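Local coordinates for autoinducer 2-binding protein LsrB (Clostridium saccharobutylicum DSM 13864, PDB 6DSP) that binds the quorum-sensing signal autoinducer-2 in the cleft of a periplasmic-binding-protein fold, acting as a receptor of the LsrB family, at residues 22-28 and 52-58; 35-39 and 270-276; 79-85 and 104-110. All coordinates share one frame. Residue numbers count along the deposited sequence, not the author numbering.

Interaction 1 (22-28 and 52-58)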
loop_
_atom_site.group_PDB
_atom_site.type_symbol
_atom_site.label_atom_id
_atom_site.label_comp_id
_atom_site.label_asym_id
_atom_site.label_seq_id
_atom_site.Cartn_x
_atom_site.Cartn_y
_atom_site.Cartn_z
ATOM N N VAL A 22 21.455 -17.153 3.476
ATOM C CA VAL A 22 20.122 -16.797 3.979
ATOM C C VAL A 22 19.147 -16.670 2.833
ATOM O O VAL A 22 19.484 -16.098 1.791
ATOM C CB VAL A 22 20.172 -15.478 4.784
ATOM C CG1 VAL A 22 18.800 -15.047 5.212
ATOM C CG2 VAL A 22 21.077 -15.641 5.986
ATOM N N THR A 23 17.942 -17.206 3.027
ATOM C CA THR A 23 16.837 -17.003 2.104
ATOM C C THR A 23 15.720 -16.277 2.837
ATOM O O THR A 23 15.305 -16.688 3.931
ATOM C CB THR A 23 16.313 -18.333 1.543
ATOM O OG1 THR A 23 17.328 -18.972 0.749
ATOM C CG2 THR A 23 15.075 -18.096 0.682
ATOM N N VAL A 24 15.246 -15.196 2.219
ATOM C CA VAL A 24 14.046 -14.481 2.654
ATOM C C VAL A 24 12.926 -14.785 1.672
ATOM O O VAL A 24 13.093 -14.595 0.463
ATOM C CB VAL A 24 14.293 -12.961 2.702
ATOM C CG1 VAL A 24 13.019 -12.247 3.147
ATOM C CG2 VAL A 24 15.472 -12.626 3.614
ATOM N N THR A 25 11.778 -15.242 2.186
ATOM C CA THR A 25 10.587 -15.443 1.358
ATOM C C THR A 25 9.795 -14.138 1.368
ATOM O O THR A 25 9.401 -13.647 2.439
ATOM C CB THR A 25 9.733 -16.601 1.878
ATOM O OG1 THR A 25 10.536 -17.789 1.964
ATOM C CG2 THR A 25 8.546 -16.844 0.968
ATOM N N PHE A 26 9.643 -13.541 0.196
ATOM C CA PHE A 26 9.012 -12.234 0.044
ATOM C C PHE A 26 7.603 -12.482 -0.473
ATOM O O PHE A 26 7.429 -12.990 -1.595
ATOM C CB PHE A 26 9.847 -11.394 -0.930
ATOM C CG PHE A 26 9.361 -9.972 -1.135
ATOM C CD1 PHE A 26 9.084 -9.148 -0.050
ATOM C CD2 PHE A 26 9.276 -9.425 -2.404
ATOM C CE1 PHE A 26 8.743 -7.799 -0.253
ATOM C CE2 PHE A 26 8.911 -8.097 -2.595
ATOM C CZ PHE A 26 8.618 -7.293 -1.518
ATOM N N ILE A 27 6.610 -12.135 0.332
ATOM C CA ILE A 27 5.221 -12.500 0.060
ATOM C C ILE A 27 4.405 -11.233 -0.197
ATOM O O ILE A 27 4.301 -10.370 0.689
ATOM C CB ILE A 27 4.595 -13.312 1.206
ATOM C CG1 ILE A 27 5.454 -14.550 1.516
ATOM C CG2 ILE A 27 3.143 -13.683 0.841
ATOM C CD1 ILE A 27 4.985 -15.358 2.716
ATOM N N PRO A 28 3.805 -11.091 -1.382
ATOM C CA PRO A 28 2.973 -9.939 -1.697
ATOM C C PRO A 28 1.522 -10.222 -1.314
ATOM O O PRO A 28 1.156 -11.350 -0.982
ATOM C CB PRO A 28 3.079 -9.889 -3.224
ATOM C CG PRO A 28 3.094 -11.365 -3.621
ATOM C CD PRO A 28 3.945 -12.005 -2.551
ATOM N N PHE A 52 22.235 -12.275 -0.661
ATOM C CA PHE A 52 21.310 -13.269 -0.136
ATOM C C PHE A 52 20.184 -13.450 -1.140
ATOM O O PHE A 52 20.025 -12.662 -2.069
ATOM C CB PHE A 52 20.805 -12.899 1.270
ATOM C CG PHE A 52 19.946 -11.666 1.321
ATOM C CD1 PHE A 52 20.506 -10.415 1.570
ATOM C CD2 PHE A 52 18.563 -11.757 1.154
ATOM C CE1 PHE A 52 19.706 -9.265 1.632
ATOM C CE2 PHE A 52 17.747 -10.622 1.233
ATOM C CZ PHE A 52 18.317 -9.363 1.475
ATOM N N LYS A 53 19.416 -14.510 -0.950
ATOM C CA LYS A 53 18.346 -14.875 -1.860
ATOM C C LYS A 53 17.004 -14.353 -1.363
ATOM O O LYS A 53 16.664 -14.483 -0.182
ATOM C CB LYS A 53 18.242 -16.396 -1.965
ATOM C CG LYS A 53 17.211 -16.857 -2.956
ATOM C CD LYS A 53 17.578 -16.354 -4.341
ATOM C CE LYS A 53 16.483 -16.619 -5.373
ATOM N NZ LYS A 53 16.985 -16.263 -6.726
ATOM N N VAL A 54 16.218 -13.807 -2.284
ATOM C CA VAL A 54 14.825 -13.476 -2.036
ATOM C C VAL A 54 13.977 -14.381 -2.911
ATOM O O VAL A 54 14.076 -14.334 -4.143
ATOM C CB VAL A 54 14.540 -12.003 -2.347
ATOM C CG1 VAL A 54 13.021 -11.742 -2.274
ATOM C CG2 VAL A 54 15.290 -11.122 -1.357
ATOM N N ASP A 55 13.173 -15.229 -2.273
ATOM C CA ASP A 55 12.246 -16.118 -2.955
ATOM C C ASP A 55 10.865 -15.463 -2.966
ATOM O O ASP A 55 10.183 -15.432 -1.944
ATOM C CB ASP A 55 12.230 -17.480 -2.260
ATOM C CG ASP A 55 11.265 -18.471 -2.908
ATOM O OD1 ASP A 55 10.755 -18.207 -4.011
ATOM O OD2 ASP A 55 11.035 -19.526 -2.297
ATOM N N TYR A 56 10.464 -14.949 -4.128
ATOM C CA TYR A 56 9.168 -14.294 -4.265
ATOM C C TYR A 56 8.082 -15.358 -4.395
ATOM O O TYR A 56 8.100 -16.166 -5.338
ATOM C CB TYR A 56 9.217 -13.421 -5.516
ATOM C CG TYR A 56 7.980 -12.630 -5.850
ATOM C CD1 TYR A 56 7.396 -11.774 -4.915
ATOM C CD2 TYR A 56 7.438 -12.658 -7.135
ATOM C CE1 TYR A 56 6.297 -10.985 -5.255
ATOM C CE2 TYR A 56 6.374 -11.892 -7.490
ATOM C CZ TYR A 56 5.790 -11.049 -6.550
ATOM O OH TYR A 56 4.690 -10.283 -6.887
ATOM N N GLU A 57 7.132 -15.373 -3.464
ATOM C CA GLU A 57 6.104 -16.406 -3.438
ATOM C C GLU A 57 4.770 -15.774 -3.071
ATOM O O GLU A 57 4.674 -15.117 -2.031
ATOM C CB GLU A 57 6.452 -17.491 -2.414
ATOM C CG GLU A 57 7.725 -18.268 -2.769
ATOM C CD GLU A 57 7.623 -19.083 -4.060
ATOM O OE1 GLU A 57 6.503 -19.394 -4.490
ATOM O OE2 GLU A 57 8.673 -19.380 -4.661
ATOM N N GLY A 58 3.745 -16.042 -3.863
ATOM C CA GLY A 58 2.420 -15.543 -3.570
ATOM C C GLY A 58 1.382 -16.302 -4.333
ATOM O O GLY A 58 1.547 -17.478 -4.674
HETATM O O HOH W 1 10.442 -19.847 0.274
#

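Interaction 2 (35-39 and 270-276). With PAV ((2R,4S)-2-methyl-2,3,3,4-tetrahydroxytetrahydrofuran), chain C.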
loop_
_atom_site.group_PDB
_atom_site.type_symbol
_atom_site.label_atom_id
_atom_site.label_comp_id
_atom_site.label_asym_id
_atom_site.label_seq_id
_atom_site.Cartn_x
_atom_site.Cartn_y
_atom_site.Cartn_z
ATOM N N PHE A 35 2.171 -3.171 -8.596
ATOM C CA PHE A 35 2.827 -2.707 -7.374
ATOM C C PHE A 35 3.745 -3.790 -6.829
ATOM O O PHE A 35 4.901 -3.521 -6.443
ATOM C CB PHE A 35 1.762 -2.362 -6.333
ATOM C CG PHE A 35 2.321 -1.924 -5.010
ATOM C CD1 PHE A 35 2.729 -0.605 -4.776
ATOM C CD2 PHE A 35 2.500 -2.860 -4.007
ATOM C CE1 PHE A 35 3.251 -0.216 -3.543
ATOM C CE2 PHE A 35 3.018 -2.491 -2.764
ATOM C CZ PHE A 35 3.413 -1.165 -2.546
ATOM N N PHE A 36 3.238 -5.019 -6.771
ATOM C CA PHE A 36 3.975 -6.121 -6.165
ATOM C C PHE A 36 5.059 -6.634 -7.084
ATOM O O PHE A 36 6.150 -6.989 -6.621
ATOM C CB PHE A 36 2.984 -7.200 -5.730
ATOM C CG PHE A 36 2.110 -6.700 -4.624
ATOM C CD1 PHE A 36 2.637 -6.554 -3.341
ATOM C CD2 PHE A 36 0.814 -6.272 -4.837
ATOM C CE1 PHE A 36 1.895 -5.998 -2.309
ATOM C CE2 PHE A 36 0.070 -5.719 -3.773
ATOM C CZ PHE A 36 0.625 -5.614 -2.510
ATOM N N GLU A 37 4.803 -6.639 -8.390
ATOM C CA GLU A 37 5.849 -7.040 -9.318
ATOM C C GLU A 37 7.003 -6.060 -9.290
ATOM O O GLU A 37 8.169 -6.463 -9.313
ATOM C CB GLU A 37 5.262 -7.187 -10.717
ATOM C CG GLU A 37 4.235 -8.329 -10.790
ATOM C CD GLU A 37 4.811 -9.709 -10.397
ATOM O OE1 GLU A 37 5.947 -10.069 -10.830
ATOM O OE2 GLU A 37 4.116 -10.445 -9.633
ATOM N N SER A 38 6.708 -4.751 -9.233
ATOM C CA SER A 38 7.772 -3.753 -9.154
ATOM C C SER A 38 8.509 -3.825 -7.823
ATOM O O SER A 38 9.741 -3.657 -7.771
ATOM C CB SER A 38 7.191 -2.371 -9.403
ATOM O OG SER A 38 6.953 -2.186 -10.792
ATOM N N ALA A 39 7.784 -4.130 -6.738
ATOM C CA ALA A 39 8.465 -4.252 -5.459
ATOM C C ALA A 39 9.437 -5.423 -5.495
ATOM O O ALA A 39 10.560 -5.338 -4.976
ATOM C CB ALA A 39 7.442 -4.430 -4.344
ATOM N N LEU A 270 2.375 7.508 -5.171
ATOM C CA LEU A 270 2.937 6.271 -4.627
ATOM C C LEU A 270 4.199 6.660 -3.872
ATOM O O LEU A 270 4.198 7.659 -3.137
ATOM C CB LEU A 270 3.185 5.195 -5.700
ATOM C CG LEU A 270 3.199 3.773 -5.089
ATOM C CD1 LEU A 270 1.803 3.231 -4.779
ATOM C CD2 LEU A 270 3.975 2.819 -6.005
ATOM N N TRP A 271 5.246 5.858 -4.011
ATOM C CA TRP A 271 6.492 5.922 -3.252
ATOM C C TRP A 271 7.367 4.862 -3.918
ATOM O O TRP A 271 6.908 4.146 -4.820
ATOM C CB TRP A 271 6.247 5.609 -1.751
ATOM C CG TRP A 271 5.459 4.341 -1.539
ATOM C CD1 TRP A 271 5.962 3.063 -1.528
ATOM C CD2 TRP A 271 4.037 4.211 -1.393
ATOM N NE1 TRP A 271 4.946 2.146 -1.387
ATOM C CE2 TRP A 271 3.747 2.819 -1.298
ATOM C CE3 TRP A 271 2.983 5.125 -1.291
ATOM C CZ2 TRP A 271 2.444 2.342 -1.121
ATOM C CZ3 TRP A 271 1.689 4.642 -1.122
ATOM C CH2 TRP A 271 1.434 3.256 -1.046
ATOM N N ASP A 272 8.612 4.728 -3.469
ATOM C CA ASP A 272 9.541 3.828 -4.160
ATOM C C ASP A 272 9.316 2.414 -3.629
ATOM O O ASP A 272 9.943 1.978 -2.664
ATOM C CB ASP A 272 10.977 4.304 -3.964
ATOM C CG ASP A 272 11.980 3.499 -4.750
ATOM O OD1 ASP A 272 11.686 2.362 -5.189
ATOM O OD2 ASP A 272 13.097 4.029 -4.896
ATOM N N CYS A 273 8.376 1.686 -4.253
ATOM C CA CYS A 273 8.047 0.364 -3.735
ATOM C C CYS A 273 9.154 -0.656 -3.983
ATOM O O CYS A 273 9.232 -1.640 -3.244
ATOM C CB CYS A 273 6.700 -0.133 -4.266
ATOM S SG CYS A 273 6.694 -0.458 -6.035
ATOM N N GLY A 274 10.011 -0.446 -4.991
ATOM C CA GLY A 274 11.162 -1.314 -5.174
ATOM C C GLY A 274 12.140 -1.223 -4.025
ATOM O O GLY A 274 12.583 -2.246 -3.499
ATOM N N ILE A 275 12.488 -0.002 -3.611
ATOM C CA ILE A 275 13.367 0.146 -2.458
ATOM C C ILE A 275 12.659 -0.321 -1.197
ATOM O O ILE A 275 13.284 -0.900 -0.307
ATOM C CB ILE A 275 13.940 1.573 -2.353
ATOM C CG1 ILE A 275 15.338 1.533 -1.711
ATOM C CG2 ILE A 275 13.076 2.467 -1.519
ATOM C CD1 ILE A 275 16.102 2.805 -1.868
ATOM N N GLN A 276 11.343 -0.137 -1.123
ATOM C CA GLN A 276 10.600 -0.605 0.044
ATOM C C GLN A 276 10.676 -2.123 0.176
ATOM O O GLN A 276 10.937 -2.644 1.263
ATOM C CB GLN A 276 9.143 -0.156 -0.052
ATOM C CG GLN A 276 8.359 -0.535 1.209
ATOM C CD GLN A 276 6.874 -0.263 1.085
ATOM O OE1 GLN A 276 6.377 0.034 0.004
ATOM N NE2 GLN A 276 6.173 -0.314 2.209
HETATM O O2 PAV C . -2.312 1.195 -2.181
HETATM C C2 PAV C . -1.455 0.051 -2.379
HETATM C C1 PAV C . -0.319 0.326 -3.388
HETATM O O5 PAV C . -2.347 -0.939 -3.138
HETATM C C5 PAV C . -1.856 -2.185 -2.890
HETATM C C4 PAV C . -0.790 -2.058 -1.786
HETATM O O4 PAV C . -0.959 -3.081 -0.809
HETATM C C3 PAV C . -1.045 -0.636 -1.273
HETATM O O3 PAV C . 0.135 -0.080 -0.762
HETATM O O13 PAV C . -2.070 -0.647 -0.305
#

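Interaction 3 (79-85 and 104-110). With PAV ((2R,4S)-2-methyl-2,3,3,4-tetrahydroxytetrahydrofuran), chain C.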
loop_
_atom_site.group_PDB
_atom_site.type_symbol
_atom_site.label_atom_id
_atom_site.label_comp_id
_atom_site.label_asym_id
_atom_site.label_seq_id
_atom_site.Cartn_x
_atom_site.Cartn_y
_atom_site.Cartn_z
ATOM N N THR A 79 12.770 -21.958 4.955
ATOM C CA THR A 79 13.169 -20.580 4.736
ATOM C C THR A 79 13.694 -20.001 6.042
ATOM O O THR A 79 13.296 -20.412 7.143
ATOM C CB THR A 79 12.001 -19.735 4.212
ATOM O OG1 THR A 79 12.543 -18.522 3.690
ATOM C CG2 THR A 79 10.969 -19.389 5.322
ATOM N N ASN A 80 14.593 -19.034 5.927
ATOM C CA ASN A 80 15.115 -18.411 7.136
ATOM C C ASN A 80 14.282 -17.240 7.613
ATOM O O ASN A 80 14.327 -16.905 8.810
ATOM C CB ASN A 80 16.551 -17.928 6.899
ATOM C CG ASN A 80 17.440 -19.046 6.401
ATOM O OD1 ASN A 80 17.842 -19.058 5.245
ATOM N ND2 ASN A 80 17.691 -20.028 7.259
ATOM N N ALA A 81 13.557 -16.598 6.709
ATOM C CA ALA A 81 12.842 -15.377 7.059
ATOM C C ALA A 81 11.699 -15.207 6.088
ATOM O O ALA A 81 11.742 -15.703 4.963
ATOM C CB ALA A 81 13.764 -14.155 7.012
ATOM N N ILE A 82 10.699 -14.436 6.519
ATOM C CA ILE A 82 9.557 -14.039 5.707
ATOM C C ILE A 82 9.443 -12.527 5.804
ATOM O O ILE A 82 9.599 -11.958 6.889
ATOM C CB ILE A 82 8.271 -14.700 6.233
ATOM C CG1 ILE A 82 8.278 -16.210 5.921
ATOM C CG2 ILE A 82 7.027 -14.014 5.690
ATOM C CD1 ILE A 82 7.202 -16.994 6.666
ATOM N N CYS A 83 9.152 -11.892 4.683
ATOM C CA CYS A 83 8.756 -10.486 4.670
ATOM C C CYS A 83 7.442 -10.415 3.906
ATOM O O CYS A 83 7.421 -10.619 2.686
ATOM C CB CYS A 83 9.831 -9.601 4.038
ATOM S SG CYS A 83 9.347 -7.843 4.137
ATOM N N LEU A 84 6.362 -10.143 4.635
ATOM C CA LEU A 84 4.977 -10.300 4.177
ATOM C C LEU A 84 4.240 -8.971 4.120
ATOM O O LEU A 84 4.318 -8.182 5.070
ATOM C CB LEU A 84 4.209 -11.204 5.182
ATOM C CG LEU A 84 2.689 -11.303 5.075
ATOM C CD1 LEU A 84 2.305 -12.063 3.826
ATOM C CD2 LEU A 84 2.108 -11.947 6.307
ATOM N N SER A 85 3.460 -8.774 3.064
ATOM C CA SER A 85 2.416 -7.744 3.042
ATOM C C SER A 85 1.070 -8.457 3.157
ATOM O O SER A 85 0.721 -9.287 2.301
ATOM C CB SER A 85 2.459 -6.919 1.761
ATOM O OG SER A 85 1.363 -6.010 1.801
ATOM N N VAL A 104 11.774 -19.136 12.121
ATOM C CA VAL A 104 11.757 -18.214 10.984
ATOM C C VAL A 104 11.606 -16.785 11.490
ATOM O O VAL A 104 10.756 -16.510 12.332
ATOM C CB VAL A 104 10.606 -18.579 10.033
ATOM C CG1 VAL A 104 10.513 -17.615 8.897
ATOM C CG2 VAL A 104 10.830 -20.013 9.502
ATOM N N THR A 105 12.447 -15.892 10.984
ATOM C CA THR A 105 12.338 -14.462 11.304
ATOM C C THR A 105 11.186 -13.870 10.499
ATOM O O THR A 105 11.116 -14.059 9.280
ATOM C CB THR A 105 13.634 -13.758 10.903
ATOM O OG1 THR A 105 14.688 -14.241 11.739
ATOM C CG2 THR A 105 13.492 -12.233 11.021
ATOM N N VAL A 106 10.245 -13.230 11.175
ATOM C CA VAL A 106 9.054 -12.674 10.533
ATOM C C VAL A 106 9.149 -11.150 10.495
ATOM O O VAL A 106 9.298 -10.504 11.545
ATOM C CB VAL A 106 7.761 -13.123 11.237
ATOM C CG1 VAL A 106 6.545 -12.483 10.590
ATOM C CG2 VAL A 106 7.645 -14.677 11.239
ATOM N N THR A 107 9.058 -10.586 9.295
ATOM C CA THR A 107 8.950 -9.140 9.116
ATOM C C THR A 107 7.773 -8.853 8.195
ATOM O O THR A 107 7.279 -9.742 7.482
ATOM C CB THR A 107 10.223 -8.512 8.491
ATOM O OG1 THR A 107 10.435 -9.034 7.174
ATOM C CG2 THR A 107 11.472 -8.734 9.370
ATOM N N THR A 108 7.358 -7.582 8.146
ATOM C CA THR A 108 6.291 -7.176 7.245
ATOM C C THR A 108 6.721 -5.971 6.414
ATOM O O THR A 108 7.680 -5.269 6.740
ATOM C CB THR A 108 4.992 -6.865 7.997
ATOM O OG1 THR A 108 5.322 -6.014 9.099
ATOM C CG2 THR A 108 4.354 -8.152 8.530
ATOM N N TRP A 109 5.974 -5.715 5.345
ATOM C CA TRP A 109 6.125 -4.501 4.566
ATOM C C TRP A 109 4.757 -4.173 4.008
ATOM O O TRP A 109 3.932 -5.083 3.836
ATOM C CB TRP A 109 7.170 -4.722 3.447
ATOM C CG TRP A 109 6.680 -5.624 2.332
ATOM C CD1 TRP A 109 6.402 -6.976 2.418
ATOM C CD2 TRP A 109 6.322 -5.229 1.010
ATOM N NE1 TRP A 109 5.901 -7.433 1.198
ATOM C CE2 TRP A 109 5.824 -6.376 0.326
ATOM C CE3 TRP A 109 6.363 -4.011 0.331
ATOM C CZ2 TRP A 109 5.384 -6.329 -1.002
ATOM C CZ3 TRP A 109 5.928 -3.968 -1.004
ATOM C CH2 TRP A 109 5.463 -5.134 -1.656
ATOM N N ASP A 110 4.528 -2.888 3.697
ATOM C CA ASP A 110 3.335 -2.438 2.966
ATOM C C ASP A 110 2.076 -2.470 3.827
ATOM O O ASP A 110 1.557 -1.408 4.190
ATOM C CB ASP A 110 3.198 -3.205 1.643
ATOM C CG ASP A 110 1.972 -2.806 0.859
ATOM O OD1 ASP A 110 1.750 -1.577 0.712
ATOM O OD2 ASP A 110 1.269 -3.716 0.328
HETATM O O2 PAV C . -2.312 1.195 -2.181
HETATM C C2 PAV C . -1.455 0.051 -2.379
HETATM C C1 PAV C . -0.319 0.326 -3.388
HETATM O O5 PAV C . -2.347 -0.939 -3.138
HETATM C C5 PAV C . -1.856 -2.185 -2.890
HETATM C C4 PAV C . -0.790 -2.058 -1.786
HETATM O O4 PAV C . -0.959 -3.081 -0.809
HETATM C C3 PAV C . -1.045 -0.636 -1.273
HETATM O O3 PAV C . 0.135 -0.080 -0.762
HETATM O O13 PAV C . -2.070 -0.647 -0.305
HETATM O O HOH W 2 15.583 -16.779 11.533
#

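Interaction 1 (22-28 and 52-58)
Strands 23-27 and 53-56 run parallel, their axes 4.5 Å apart at closest approach and 31° apart in direction, the usual twist of neighbouring strands. The register steps evenly from Thr-23 beside Lys-53 to Phe-26 beside Tyr-56. Five backbone hydrogen bonds pass back and forth: Lys-53 N to Val-22 O (3.2 Å), Val-24 N to Lys-53 O (2.9 Å), Asp-55 N to Val-24 O (2.8 Å), Phe-26 N to Asp-55 O (2.9 Å) and Glu-57 N to Phe-26 O (3.0 Å). The residues between them add CA-H...O contacts, such as Val-54 CA to Val-24 O at 3.2 Å.

The two faces differ sharply. Val-24, Phe-26, Val-54 and Tyr-56 form an apolar one: Phe-26 CB lies 3.5 Å from Val-54 CG1, and Phe-26 CD2 is 3.9 Å from Tyr-56 CD1. Helices 34-50 and 273-288 pack against this side, and Tyr-56 OH is hydrogen-bonded to Glu-37 of the former. Past the strand end, Pro-28 CG rests 3.6 Å from Tyr-56 CE1. The other face carries Thr-23, Thr-25, Lys-53 and Asp-55. There a water bridges Thr-25 OG1 and Asp-55 OD2, 2.7 Å from each, while Thr-25 OG1 also bonds to Thr-79.

The two strands and the crossover helix 34-50 make the first beta-alpha-beta unit, with 53-56 at the edge of the sheet. Asp-55 OD1 and Glu-57 OE2 stand just 2.5 Å apart, so one of these acids probably holds a proton. The edge thus pairs an apolar face packed under helices with a polar one of water and acid groups.

Interaction 2 (35-39 and 270-276)
Phe-35, in the first turn of helix 34-50, does most of the work. Its t rotamer carries the ring to the second segment, where CD1 lies 3.8 Å from Leu-270 CD2, at the ring edge, and CE1 lies 3.6 Å from Trp-271 CZ2 and 3.5 Å from Cys-273 CB. The Cys-273 sulfur sits 4.6 Å from the ring centroid in an oblique sulfur-aromatic contact. One face of the same ring receives the ligand methyl, with PAV C1 3.5 Å from Phe-35 CD1; Leu-270 CD1 reaches that methyl too, at 3.9 Å from C1.

Phe-36 points away from 270-276 but still lines the pocket, its CZ 3.4 Å from PAV O4, while Trp-271 CZ2 comes equally close to PAV O3. This is the cleft of a periplasmic-binding-protein fold, which here lines the ligand with Phe-35, Phe-36 and Trp-271. Glu-37, whose CA-to-CB bond also points away, is hydrogen-bonded through OE2 to Tyr-56 OH.

Ser-38 CB lies 3.9 Å from Cys-273 SG, and its hydroxyl is hydrogen-bonded to the C-terminal carboxylate of Phe-347. At Ala-39 the backbones draw together, its CA 4.0 Å from Gly-274 CA and its CB 3.5 Å from Cys-273 O. Helix 273-288 starts here, N-capped by Asp-272, whose OD1 accepts from Ile-275 N at 3.0 Å.

Interaction 3 (79-85 and 104-110)
Asp-110 is the polar focus: its OD2 accepts from Ser-85 OG (2.7 Å) and from PAV O4 (2.6 Å), while its OD1 accepts from PAV O3 (2.6 Å). Gln-124 also donates to Asp-110 OD1. Behind this carboxylate the two parallel strands are joined by a ladder of bonds: Thr-105 N to Asn-80 O (3.0 Å), Ile-82 N to Thr-105 O (2.8 Å), Thr-107 N to Ile-82 O (2.8 Å), Leu-84 N to Thr-107 O (3.0 Å) and Trp-109 N to Leu-84 O (3.0 Å). Thr-107 OG1 adds a second bond to Ile-82 O, at 3.1 Å.

Trp-109 packs back over the first strand. Ser-85 CB makes a CH-pi contact over the face of its five-membered ring, 3.8 Å from the centroid, and Cys-83 SG approaches Trp-109 CD1 to 3.5 Å. At the far end Val-104 CG1 lies 4.0 Å from Ile-82 CG1. Leu-84 and Val-106 face helix 89-101, whereas Ala-81 and Thr-107 face helix 273-288.

Together they form a right-handed beta-alpha-beta unit of a Rossmann-like domain, with the ligand bound at the C-terminal ends of the strands, as in periplasmic binding proteins.

How the interactions relate
From the N terminus, interaction 1 closes the first loop, with helix 34-50 bridging strands 23-27 and 53-56. Interaction 3 follows in series, closing over helix 89-101; strands 23-27 and 81-84 are neighbours, so both contacts lie in one sheet. Interaction 2 spans 230 residues: it crosses interaction 1, because 35-39 lies inside that first loop, and it encloses interaction 3 completely. By bringing helix 273-288 back to helix 34-50, it returns the late chain to the first domain after the excursion through the four-stranded sheet. Phe-26, Ala-39 and Trp-109 meet where the three contacts adjoin, and interactions 2 and 3 both touch the bound ligand.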